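Local coordinates for capsular polysaccharide export system protein KpsC (Thermosulfurimonas dismutans, PDB 6MGB) that probably transfers Kdo from CMP-Kdo as the beta-2,4 Kdo transferase that builds the glycolipid anchor of bacterial capsules, at residues 47-52 against 71-76. Sequence-based numbering, arbitrary orientation.
Sequences AGWGYK and ALEDGF
Gly48 and Leu72 join two neighbouring parallel strands, whose short axes diverge by 38°, through a bond from Leu72 N to Gly48 O of 3.0 Å. Beyond it the strands splay. The widening gap holds a water that takes the N-H of Gly50 and donates to Leu72 O at 2.8 Å and to Glu73 OE1. Glu73 OE1 also hydrogen-bonds with Tyr100 OH.

On the sheet face shared with Leu72, Trp49 spans the two strands. Its CG stands anti to the backbone N (chi1 -168°), and the indole lies over the backbone of 72-73. Leu72 O sits 3.7 Å from the ring plane, under the same face as Glu73 CA, which makes a CH-pi contact 4.2 Å from the centroid of the six-membered ring. CE3 rests against Leu72 CB, while at the far edge CH2 meets Asp74 OD1 at 3.2 Å, the carboxylate plane turned 72° from the ring. The other oxygen of Asp74 pairs with Arg78. On the side of Leu72 away from the indole, Ala47 CB packs on Leu72 CD1 at 3.8 Å. An alanine in place of Trp49 would probably uncover the backbone at Leu72 and Glu73 and leave the Asp74 carboxylate without the ring edge it abuts.

A type II' turn from Trp49, with Gly50 at positive phi, then leads into helix 53-65. These are the parallel strands of a beta-alpha-beta unit in a GT-B-clan glycosyltransferase, and the second strand ends near the bound magnesium and CMP, the Asp74 side chain about 9 Å from the nucleotide.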
loop_
_atom_site.group_PDB
_atom_site.type_symbol
_atom_site.label_atom_id
_atom_site.label_comp_id
_atom_site.label_asym_id
_atom_site.label_seq_id
_atom_site.Cartn_x
_atom_site.Cartn_y
_atom_site.Cartn_z
ATOM N N ALA A 47 -10.760 14.086 9.691
ATOM C CA ALA A 47 -10.144 12.889 9.134
ATOM C C ALA A 47 -11.213 11.895 8.710
ATOM O O ALA A 47 -12.327 11.890 9.239
ATOM C CB ALA A 47 -9.195 12.228 10.143
ATOM N N GLY A 48 -10.852 11.047 7.745
ATOM C CA GLY A 48 -11.732 9.995 7.277
ATOM C C GLY A 48 -10.920 8.836 6.739
ATOM O O GLY A 48 -9.709 8.941 6.527
ATOM N N TRP A 49 -11.612 7.721 6.509
ATOM C CA TRP A 49 -10.983 6.459 6.130
ATOM C C TRP A 49 -11.454 6.067 4.737
ATOM O O TRP A 49 -12.618 5.697 4.551
ATOM C CB TRP A 49 -11.316 5.363 7.140
ATOM C CG TRP A 49 -10.487 4.131 6.972
ATOM C CD1 TRP A 49 -10.648 3.154 6.034
ATOM C CD2 TRP A 49 -9.365 3.742 7.771
ATOM N NE1 TRP A 49 -9.692 2.180 6.198
ATOM C CE2 TRP A 49 -8.892 2.518 7.258
ATOM C CE3 TRP A 49 -8.713 4.310 8.869
ATOM C CZ2 TRP A 49 -7.799 1.852 7.807
ATOM C CZ3 TRP A 49 -7.627 3.647 9.413
ATOM C CH2 TRP A 49 -7.181 2.431 8.881
ATOM N N GLY A 50 -10.548 6.134 3.765
ATOM C CA GLY A 50 -10.893 5.734 2.417
ATOM C C GLY A 50 -11.932 6.655 1.801
ATOM O O GLY A 50 -11.965 7.865 2.047
ATOM N N TYR A 51 -12.799 6.063 0.979
ATOM C CA TYR A 51 -13.818 6.807 0.251
ATOM C C TYR A 51 -15.223 6.288 0.533
ATOM O O TYR A 51 -16.124 6.459 -0.293
ATOM C CB TYR A 51 -13.507 6.777 -1.245
ATOM C CG TYR A 51 -12.338 7.666 -1.586
ATOM C CD1 TYR A 51 -11.037 7.275 -1.292
ATOM C CD2 TYR A 51 -12.532 8.909 -2.171
ATOM C CE1 TYR A 51 -9.963 8.090 -1.587
ATOM C CE2 TYR A 51 -11.462 9.732 -2.472
ATOM C CZ TYR A 51 -10.180 9.316 -2.175
ATOM O OH TYR A 51 -9.107 10.127 -2.467
ATOM N N LYS A 52 -15.425 5.663 1.689
ATOM C CA LYS A 52 -16.757 5.289 2.125
ATOM C C LYS A 52 -17.606 6.540 2.350
ATOM O O LYS A 52 -17.120 7.674 2.312
ATOM C CB LYS A 52 -16.680 4.458 3.408
ATOM C CG LYS A 52 -16.011 5.181 4.571
ATOM C CD LYS A 52 -16.068 4.370 5.856
ATOM C CE LYS A 52 -15.294 3.066 5.739
ATOM N NZ LYS A 52 -15.247 2.332 7.034
ATOM N N ALA A 71 -6.297 12.052 5.380
ATOM C CA ALA A 71 -6.642 10.750 4.822
ATOM C C ALA A 71 -5.923 9.662 5.610
ATOM O O ALA A 71 -4.690 9.648 5.670
ATOM C CB ALA A 71 -6.261 10.683 3.345
ATOM N N LEU A 72 -6.687 8.755 6.215
ATOM C CA LEU A 72 -6.141 7.685 7.039
ATOM C C LEU A 72 -6.246 6.352 6.307
ATOM O O LEU A 72 -7.270 6.054 5.686
ATOM C CB LEU A 72 -6.876 7.592 8.378
ATOM C CG LEU A 72 -7.074 8.908 9.134
ATOM C CD1 LEU A 72 -7.879 8.677 10.402
ATOM C CD2 LEU A 72 -5.738 9.559 9.463
ATOM N N GLU A 73 -5.177 5.560 6.379
ATOM C CA GLU A 73 -5.157 4.223 5.800
ATOM C C GLU A 73 -4.251 3.341 6.648
ATOM O O GLU A 73 -3.444 3.830 7.444
ATOM C CB GLU A 73 -4.657 4.225 4.345
ATOM C CG GLU A 73 -5.420 5.132 3.374
ATOM C CD GLU A 73 -6.744 4.544 2.919
ATOM O OE1 GLU A 73 -7.531 5.278 2.281
ATOM O OE2 GLU A 73 -6.994 3.350 3.188
ATOM N N ASP A 74 -4.389 2.029 6.469
ATOM C CA ASP A 74 -3.433 1.107 7.065
ATOM C C ASP A 74 -2.043 1.379 6.512
ATOM O O ASP A 74 -1.881 1.745 5.344
ATOM C CB ASP A 74 -3.834 -0.343 6.782
ATOM C CG ASP A 74 -5.056 -0.772 7.562
ATOM O OD1 ASP A 74 -5.299 -0.206 8.648
ATOM O OD2 ASP A 74 -5.774 -1.678 7.092
ATOM N N GLY A 75 -1.036 1.212 7.359
ATOM C CA GLY A 75 0.333 1.345 6.911
ATOM C C GLY A 75 0.707 0.257 5.924
ATOM O O GLY A 75 0.001 -0.735 5.734
ATOM N N PHE A 76 1.856 0.459 5.273
ATOM C CA PHE A 76 2.340 -0.526 4.311
ATOM C C PHE A 76 2.744 -1.826 4.995
ATOM O O PHE A 76 2.573 -2.906 4.417
ATOM C CB PHE A 76 3.506 0.056 3.513
ATOM C CG PHE A 76 3.106 1.163 2.573
ATOM C CD1 PHE A 76 2.031 1.007 1.714
ATOM C CD2 PHE A 76 3.805 2.360 2.554
ATOM C CE1 PHE A 76 1.662 2.019 0.851
ATOM C CE2 PHE A 76 3.437 3.378 1.692
ATOM C CZ PHE A 76 2.364 3.208 0.841
HETATM O O HOH W 1 -7.902 7.503 3.387
#